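Bd3459 (Bdellovibrio bacteriovorus, PDB 5CEC) probably acts as a serine-type D-Ala-D-Ala peptidase of the S13 family during predation, and forms a complex with the ankyrin-repeat immunity protein Bd3460. Local coordinates at residues Val74-Trp79 and Asn258-Leu263; Gly85-Phe90 and Pro239-Leu244; Arg246-Ser251 and Asp330-Ala335. The protein carries 1 engineered substitution. One frame throughout, in Å; residues are numbered along the deposited sequence.

The three contacts lie with their centres 12 to 15 Å apart, each within about 10 Å of the chain's centre. Helix 72-84 enters contact 1 and runs out into the loop of contact 2. Helix 240-250 gives its first turn to contact 2 and its last to contact 3, and helix 253-262, next in the chain, returns to contact 1. In sequence, both segments of contact 2 fall between those of contact 1, and contact 3 begins after contact 2 and ends beyond contact 1. Contacts 1 and 2 hold the helices and the outgoing loop together; contact 3 ties them to border strand 333-334 of the six-stranded antiparallel sheet, in a fold consistent with a penicillin-binding transpeptidase domain.

Contact 1: residues Val74-Trp79 and Asn258-Leu263; sequences VVTTLW and NLYWNL
W79 leaves helix 72-84 with CG anti to the backbone N (chi1 -170°), which sends the indole from CB across to helix 253-262. At the root of the ring, CG and CD2 lie beneath the CD1 methyl of L263, with W79 CD2 3.7 Å from L263 CD1. Further out, L263 CB takes over the same face as a CH-pi contact, 3.6 Å from the centroid of the six-membered ring and 12° off its normal. The far rim reaches backbone, W79 CZ2 standing 3.4 Å from L263 O, a carbonyl that accepts a hydrogen bond from R83 NH1. The probable SxxK motif, S70 to K73, runs into the start of helix 72-84, and this is buried packing of the helix that follows it, with the T76 side chain lying near the motif. At its CZ3 corner the ring turns edge-on to Y260 in an offset edge-to-face pair, planes at 77° and W79 CZ3 3.7 Å from Y260 CD2. Y272 stacks on the indole, and F269 meets it edge-to-face. One turn earlier, T76 points its methyl across the gap, CG2 4.1 Å from L259 CB, while its OG1 bonds to G289 O.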
# COMPACT_ATOMS: atom_id res chain seq x y z
N VAL A 74 6.39 3.22 -8.20
CA VAL A 74 7.16 2.31 -9.03
C VAL A 74 8.28 3.08 -9.77
O VAL A 74 9.37 2.56 -9.98
CB VAL A 74 6.29 1.54 -10.02
CG1 VAL A 74 7.14 0.57 -10.82
CG2 VAL A 74 5.19 0.76 -9.30
N VAL A 75 8.01 4.33 -10.14
CA VAL A 75 9.03 5.17 -10.77
C VAL A 75 10.13 5.49 -9.77
O VAL A 75 11.33 5.37 -10.06
CB VAL A 75 8.41 6.45 -11.34
CG1 VAL A 75 9.46 7.23 -12.12
CG2 VAL A 75 7.25 6.12 -12.30
N THR A 76 9.72 5.85 -8.55
CA THR A 76 10.72 6.08 -7.47
C THR A 76 11.56 4.80 -7.20
O THR A 76 12.75 4.91 -6.95
CB THR A 76 9.98 6.57 -6.23
OG1 THR A 76 9.23 7.73 -6.59
CG2 THR A 76 10.94 6.89 -5.10
N THR A 77 10.90 3.64 -7.26
CA THR A 77 11.55 2.33 -7.09
C THR A 77 12.63 2.17 -8.15
O THR A 77 13.76 1.81 -7.83
CB THR A 77 10.51 1.22 -7.15
OG1 THR A 77 9.62 1.36 -6.04
CG2 THR A 77 11.10 -0.11 -7.07
N LEU A 78 12.29 2.43 -9.41
CA LEU A 78 13.29 2.32 -10.50
C LEU A 78 14.47 3.26 -10.22
O LEU A 78 15.63 2.86 -10.34
CB LEU A 78 12.64 2.69 -11.83
CG LEU A 78 13.61 2.84 -13.00
CD1 LEU A 78 14.39 1.55 -13.28
CD2 LEU A 78 12.89 3.29 -14.24
N TRP A 79 14.17 4.52 -9.89
CA TRP A 79 15.23 5.50 -9.67
C TRP A 79 16.17 5.00 -8.57
O TRP A 79 17.40 5.02 -8.74
CB TRP A 79 14.64 6.87 -9.31
CG TRP A 79 15.60 7.99 -9.29
CD1 TRP A 79 16.83 8.05 -9.92
CD2 TRP A 79 15.39 9.27 -8.71
NE1 TRP A 79 17.39 9.28 -9.73
CE2 TRP A 79 16.53 10.05 -8.99
CE3 TRP A 79 14.36 9.83 -7.96
CZ2 TRP A 79 16.63 11.34 -8.59
CZ3 TRP A 79 14.50 11.12 -7.54
CH2 TRP A 79 15.63 11.85 -7.83
N ASN A 258 10.88 10.25 1.00
CA ASN A 258 12.23 10.38 1.47
C ASN A 258 13.27 9.80 0.51
O ASN A 258 14.33 10.36 0.39
CB ASN A 258 12.39 9.83 2.90
CG ASN A 258 11.96 10.86 3.92
OD1 ASN A 258 12.72 11.79 4.20
ND2 ASN A 258 10.71 10.78 4.38
N LEU A 259 12.94 8.70 -0.17
CA LEU A 259 13.84 8.20 -1.20
C LEU A 259 14.02 9.28 -2.28
O LEU A 259 15.13 9.52 -2.72
CB LEU A 259 13.33 6.92 -1.82
CG LEU A 259 13.53 5.65 -1.00
CD1 LEU A 259 12.75 4.51 -1.58
CD2 LEU A 259 15.01 5.28 -0.85
N TYR A 260 12.92 9.88 -2.73
CA TYR A 260 12.96 10.89 -3.80
C TYR A 260 13.78 12.08 -3.39
O TYR A 260 14.62 12.57 -4.17
CB TYR A 260 11.53 11.25 -4.13
CG TYR A 260 11.26 12.21 -5.23
CD1 TYR A 260 11.13 13.57 -4.97
CD2 TYR A 260 11.04 11.77 -6.52
CE1 TYR A 260 10.79 14.47 -5.96
CE2 TYR A 260 10.73 12.67 -7.54
CZ TYR A 260 10.60 14.01 -7.26
OH TYR A 260 10.25 14.85 -8.27
N TRP A 261 13.62 12.56 -2.16
CA TRP A 261 14.43 13.66 -1.68
C TRP A 261 15.89 13.27 -1.50
O TRP A 261 16.80 14.02 -1.88
CB TRP A 261 13.88 14.22 -0.38
CG TRP A 261 12.52 14.80 -0.49
CD1 TRP A 261 11.96 15.44 -1.56
CD2 TRP A 261 11.51 14.78 0.53
NE1 TRP A 261 10.68 15.85 -1.26
CE2 TRP A 261 10.37 15.43 0.00
CE3 TRP A 261 11.45 14.28 1.83
CZ2 TRP A 261 9.21 15.59 0.75
CZ3 TRP A 261 10.26 14.42 2.55
CH2 TRP A 261 9.17 15.08 2.01
N ASN A 262 16.13 12.08 -0.97
CA ASN A 262 17.50 11.58 -0.82
C ASN A 262 18.27 11.58 -2.13
O ASN A 262 19.46 11.84 -2.11
CB ASN A 262 17.52 10.13 -0.30
CG ASN A 262 17.21 9.99 1.18
OD1 ASN A 262 17.01 10.97 1.91
ND2 ASN A 262 17.18 8.75 1.61
N LEU A 263 17.61 11.21 -3.21
CA LEU A 263 18.25 11.09 -4.51
C LEU A 263 18.37 12.44 -5.25
O LEU A 263 18.93 12.50 -6.34
CB LEU A 263 17.52 10.05 -5.35
CG LEU A 263 17.51 8.64 -4.77
CD1 LEU A 263 16.58 7.70 -5.53
CD2 LEU A 263 18.91 8.05 -4.80

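Contact 2: residues Gly85-Phe90 and Pro239-Leu244; sequences GPDYRF and PLKTIL
Y88 CE2 sits over the centre of one face of the F90 ring, 3.6 Å above its plane, and at the edge of that ring L240 CD1 comes within 4.1 Å of F90 CE1. I243 CD1 comes in obliquely, 3.8 Å from F90 CD1. F90 CD2 lies at the edge of the Y88 ring, in its plane. A third flat group is the R89 guanidinium: its chain runs extended alongside P239, pointing the same way, and lays one face over the proline, R89 NH2 being 3.6 Å from P239 CD. It is also salt-bridged through NH1 to D430, which holds it in place over the ring. G85, just after helix 72-84, breaks the helical angles with positive phi (93°) and opens a type I turn to Y88; P86 O and Y88 O of this turn accept from the first amides of helix 240-250, where P239 is at the N-cap position. K241 N bonds to P86 O at 2.9 Å, on a lone pair in the carbonyl plane; L240 N bonds to Y88 O at 2.7 Å, almost along the C=O axis (164°). Consistent with the S13 family, where an insertion interrupts the catalytic domain, the chain leaves towards the mixed sheet through the loop before strand 91-98 and comes back after strand 231-236, F90 pairing with S237 through the backbone. L240, its CG anti to the backbone N, pushes CD2 to 3.4 Å from G85 O. D87 OD1 and K241 NZ stay 4.4 Å apart, beyond a salt bridge, but both bond to Y326 OH.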
# COMPACT_ATOMS: atom_id res chain seq x y z
N GLY A 85 21.20 0.45 -6.16
CA GLY A 85 21.26 -1.00 -6.29
C GLY A 85 20.31 -1.66 -5.29
O GLY A 85 20.16 -1.21 -4.17
N PRO A 86 19.70 -2.78 -5.70
CA PRO A 86 18.73 -3.45 -4.81
C PRO A 86 19.30 -4.03 -3.54
O PRO A 86 18.53 -4.29 -2.61
CB PRO A 86 18.15 -4.56 -5.69
CG PRO A 86 19.24 -4.85 -6.68
CD PRO A 86 19.90 -3.53 -6.95
N ASP A 87 20.61 -4.25 -3.49
CA ASP A 87 21.26 -4.78 -2.31
C ASP A 87 21.90 -3.71 -1.45
O ASP A 87 22.56 -4.01 -0.45
CB ASP A 87 22.28 -5.82 -2.74
CG ASP A 87 21.64 -6.99 -3.47
OD1 ASP A 87 20.75 -7.62 -2.87
OD2 ASP A 87 22.03 -7.30 -4.63
N TYR A 88 21.68 -2.44 -1.80
CA TYR A 88 22.26 -1.32 -1.03
C TYR A 88 21.69 -1.35 0.40
O TYR A 88 20.49 -1.59 0.58
CB TYR A 88 21.88 0.01 -1.68
CG TYR A 88 22.40 1.22 -0.95
CD1 TYR A 88 23.71 1.64 -1.11
CD2 TYR A 88 21.58 1.96 -0.09
CE1 TYR A 88 24.20 2.74 -0.45
CE2 TYR A 88 22.05 3.07 0.57
CZ TYR A 88 23.37 3.46 0.40
OH TYR A 88 23.86 4.57 1.05
N ARG A 89 22.54 -1.05 1.39
CA ARG A 89 22.08 -0.84 2.75
C ARG A 89 22.46 0.55 3.25
O ARG A 89 23.53 1.06 2.94
CB ARG A 89 22.68 -1.91 3.67
CG ARG A 89 22.17 -3.30 3.38
CD ARG A 89 22.99 -4.36 4.07
NE ARG A 89 22.53 -5.71 3.80
CZ ARG A 89 21.71 -6.42 4.58
NH1 ARG A 89 21.13 -5.89 5.65
NH2 ARG A 89 21.41 -7.66 4.23
N PHE A 90 21.54 1.17 3.99
CA PHE A 90 21.78 2.45 4.61
C PHE A 90 22.57 2.17 5.88
O PHE A 90 22.09 1.46 6.77
CB PHE A 90 20.43 3.10 4.93
CG PHE A 90 19.68 3.50 3.69
CD1 PHE A 90 18.84 2.61 3.02
CD2 PHE A 90 19.84 4.77 3.15
CE1 PHE A 90 18.20 2.98 1.84
CE2 PHE A 90 19.21 5.14 1.96
CZ PHE A 90 18.37 4.24 1.32
N PRO A 239 18.31 -4.59 3.19
CA PRO A 239 18.67 -4.12 1.85
C PRO A 239 17.55 -3.29 1.23
O PRO A 239 16.36 -3.45 1.56
CB PRO A 239 18.92 -5.39 1.06
CG PRO A 239 18.38 -6.52 1.86
CD PRO A 239 18.27 -6.07 3.28
N LEU A 240 17.93 -2.45 0.28
CA LEU A 240 16.98 -1.58 -0.39
C LEU A 240 15.78 -2.33 -0.96
O LEU A 240 14.65 -1.84 -0.84
CB LEU A 240 17.67 -0.77 -1.49
CG LEU A 240 16.77 0.18 -2.27
CD1 LEU A 240 16.25 1.31 -1.41
CD2 LEU A 240 17.47 0.69 -3.51
N LYS A 241 16.00 -3.51 -1.53
CA LYS A 241 14.88 -4.28 -2.08
C LYS A 241 13.78 -4.49 -1.02
O LYS A 241 12.61 -4.49 -1.35
CB LYS A 241 15.36 -5.61 -2.68
CG LYS A 241 15.98 -6.57 -1.67
CD LYS A 241 16.54 -7.87 -2.20
CE LYS A 241 17.08 -8.66 -1.02
NZ LYS A 241 17.43 -10.06 -1.34
N THR A 242 14.20 -4.78 0.22
CA THR A 242 13.27 -5.00 1.33
C THR A 242 12.49 -3.71 1.68
O THR A 242 11.28 -3.73 1.95
CB THR A 242 14.01 -5.55 2.55
OG1 THR A 242 14.69 -6.73 2.15
CG2 THR A 242 13.09 -5.79 3.73
N ILE A 243 13.22 -2.62 1.76
CA ILE A 243 12.61 -1.31 2.03
C ILE A 243 11.58 -0.98 0.94
O ILE A 243 10.46 -0.52 1.23
CB ILE A 243 13.70 -0.21 2.12
CG1 ILE A 243 14.59 -0.48 3.35
CG2 ILE A 243 13.04 1.20 2.17
CD1 ILE A 243 15.82 0.38 3.37
N LEU A 244 11.96 -1.23 -0.30
CA LEU A 244 11.06 -1.02 -1.44
C LEU A 244 9.83 -1.94 -1.39
O LEU A 244 8.71 -1.50 -1.61
CB LEU A 244 11.80 -1.20 -2.77
CG LEU A 244 12.88 -0.16 -3.03
CD1 LEU A 244 13.76 -0.61 -4.17
CD2 LEU A 244 12.33 1.22 -3.33

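Contact 3: residues Arg246-Ser251 and Asp330-Ala335; sequences RMNNQS and DVMAVA. With SO4 (sulfate ion), chain D; SO4 (sulfate ion), chain C.
One direct hydrogen bond joins the end of helix 240-250 to the chain entering strand 333-334. N248 ND2 gives it to V331 O at 2.9 Å, nearly straight at 167°; the acceptor lies in the amide plane, whereas the donor stands above the carbonyl plane of V331. The same nitrogen also bonds to T77 OG1 of helix 72-84, so this amide is tied to two other parts of the fold and its rotation is fixed. A water supplies the second polar link, donating to N248 O and accepting from A333 N, 2.9 Å from each. Since A333 also pairs through its backbone with A356, the helix end rests against the border strand of the six-stranded sheet. Packing contributes little more: the A333 methyl lies 3.3 Å from N249 OD1, and M332 CG approaches the N248 amide.

Two sulfates, probably from the crystallisation liquor, bind at this segment. R246 grips one with a fork: NH1 to O2 at 3.0 Å, N-H...O angle 178°, and NH2 to O3 at 2.9 Å. Q250 NE2 lies over the centre of the guanidinium, and NE is salt-bridged to E152. The second sulfate takes O3 to 2.7 Å from S251 OG.

S251 follows the helix with positive phi (67°), and its OG makes weak hydrogen bonds to S70, K73 and K357. This grouping is consistent with the SxxK, SxN and KTG motifs of a penicillin-binding active site. The sulfate, held by S70, S251, T358 and S360, shows that the site can take an anion, as would suit a substrate carboxylate. The nearby lysines would tend to polarise the S251 hydroxyl, while N248 and the bridging water tie the helix end, just before S251, to V331 and A333.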
# COMPACT_ATOMS: atom_id res chain seq x y z
N ARG A 246 8.47 -3.21 1.31
CA ARG A 246 7.58 -2.67 2.36
C ARG A 246 6.81 -1.46 1.80
O ARG A 246 5.59 -1.37 1.95
CB ARG A 246 8.38 -2.29 3.57
CG ARG A 246 7.56 -1.78 4.74
CD ARG A 246 6.55 -2.79 5.24
NE ARG A 246 6.08 -2.45 6.58
CZ ARG A 246 5.01 -2.98 7.16
NH1 ARG A 246 4.18 -3.80 6.51
NH2 ARG A 246 4.75 -2.65 8.40
N MET A 247 7.54 -0.55 1.14
CA MET A 247 6.91 0.65 0.59
C MET A 247 5.78 0.31 -0.38
O MET A 247 4.70 0.91 -0.34
CB MET A 247 7.97 1.48 -0.12
CG MET A 247 7.41 2.70 -0.81
SD MET A 247 8.66 3.61 -1.77
CE MET A 247 8.89 2.53 -3.15
N ASN A 248 6.07 -0.61 -1.30
CA ASN A 248 5.12 -0.95 -2.35
C ASN A 248 4.02 -1.91 -1.89
O ASN A 248 3.00 -2.03 -2.57
CB ASN A 248 5.85 -1.46 -3.59
CG ASN A 248 6.60 -0.37 -4.29
OD1 ASN A 248 6.13 0.79 -4.32
ND2 ASN A 248 7.77 -0.69 -4.84
N ASN A 249 4.19 -2.55 -0.73
CA ASN A 249 3.11 -3.33 -0.14
C ASN A 249 2.09 -2.37 0.51
O ASN A 249 0.87 -2.51 0.27
CB ASN A 249 3.61 -4.29 0.95
CG ASN A 249 4.14 -5.61 0.44
OD1 ASN A 249 4.02 -5.94 -0.73
ND2 ASN A 249 4.75 -6.37 1.35
N GLN A 250 2.61 -1.43 1.29
CA GLN A 250 1.78 -0.51 2.08
C GLN A 250 1.26 0.66 1.25
O GLN A 250 0.28 1.26 1.61
CB GLN A 250 2.60 0.08 3.21
CG GLN A 250 3.09 -0.88 4.26
CD GLN A 250 3.69 -0.12 5.39
OE1 GLN A 250 4.61 0.70 5.21
NE2 GLN A 250 3.19 -0.36 6.59
N SER A 251 1.98 1.02 0.19
CA SER A 251 1.86 2.31 -0.49
C SER A 251 2.34 3.42 0.46
O SER A 251 1.66 4.41 0.71
CB SER A 251 0.47 2.57 -1.01
OG SER A 251 0.57 3.54 -2.05
N ASP A 330 10.28 -9.07 -5.94
CA ASP A 330 11.20 -8.69 -4.88
C ASP A 330 11.06 -7.27 -4.39
O ASP A 330 11.58 -6.92 -3.37
CB ASP A 330 12.64 -9.03 -5.27
CG ASP A 330 12.83 -10.52 -5.45
OD1 ASP A 330 12.54 -11.27 -4.51
OD2 ASP A 330 13.26 -10.95 -6.53
N VAL A 331 10.35 -6.44 -5.16
CA VAL A 331 10.14 -5.05 -4.77
C VAL A 331 8.69 -4.55 -4.87
O VAL A 331 8.42 -3.45 -4.42
CB VAL A 331 11.05 -4.08 -5.55
CG1 VAL A 331 12.53 -4.43 -5.32
CG2 VAL A 331 10.71 -4.05 -7.03
N MET A 332 7.80 -5.35 -5.43
CA MET A 332 6.39 -4.98 -5.63
C MET A 332 5.50 -6.12 -5.19
O MET A 332 5.94 -7.27 -5.07
CB MET A 332 6.06 -4.70 -7.10
CG MET A 332 6.61 -3.38 -7.58
SD MET A 332 6.55 -3.19 -9.37
CE MET A 332 4.78 -3.17 -9.58
N ALA A 333 4.26 -5.77 -4.82
CA ALA A 333 3.34 -6.70 -4.17
C ALA A 333 2.77 -7.70 -5.16
O ALA A 333 2.51 -7.37 -6.32
CB ALA A 333 2.22 -5.93 -3.53
N VAL A 334 2.50 -8.90 -4.68
CA VAL A 334 1.94 -10.00 -5.46
C VAL A 334 0.49 -10.23 -5.02
O VAL A 334 0.18 -10.46 -3.83
CB VAL A 334 2.76 -11.29 -5.30
CG1 VAL A 334 2.16 -12.41 -6.13
CG2 VAL A 334 4.20 -11.04 -5.72
N ALA A 335 -0.40 -10.13 -6.01
CA ALA A 335 -1.83 -10.26 -5.76
C ALA A 335 -2.15 -11.56 -5.02
O ALA A 335 -1.69 -12.65 -5.43
CB ALA A 335 -2.58 -10.26 -7.06
S SO4 D . 1.60 -4.50 9.26
O1 SO4 D . 0.70 -5.45 9.98
O2 SO4 D . 1.77 -4.94 7.86
O3 SO4 D . 2.91 -4.34 9.94
O4 SO4 D . 0.91 -3.19 9.20
S SO4 C . -2.93 3.22 -2.62
O1 SO4 C . -3.49 2.80 -1.30
O2 SO4 C . -3.97 3.50 -3.61
O3 SO4 C . -1.98 4.41 -2.36
O4 SO4 C . -2.03 2.17 -3.12
O HOH W 1 3.30 -3.09 -5.21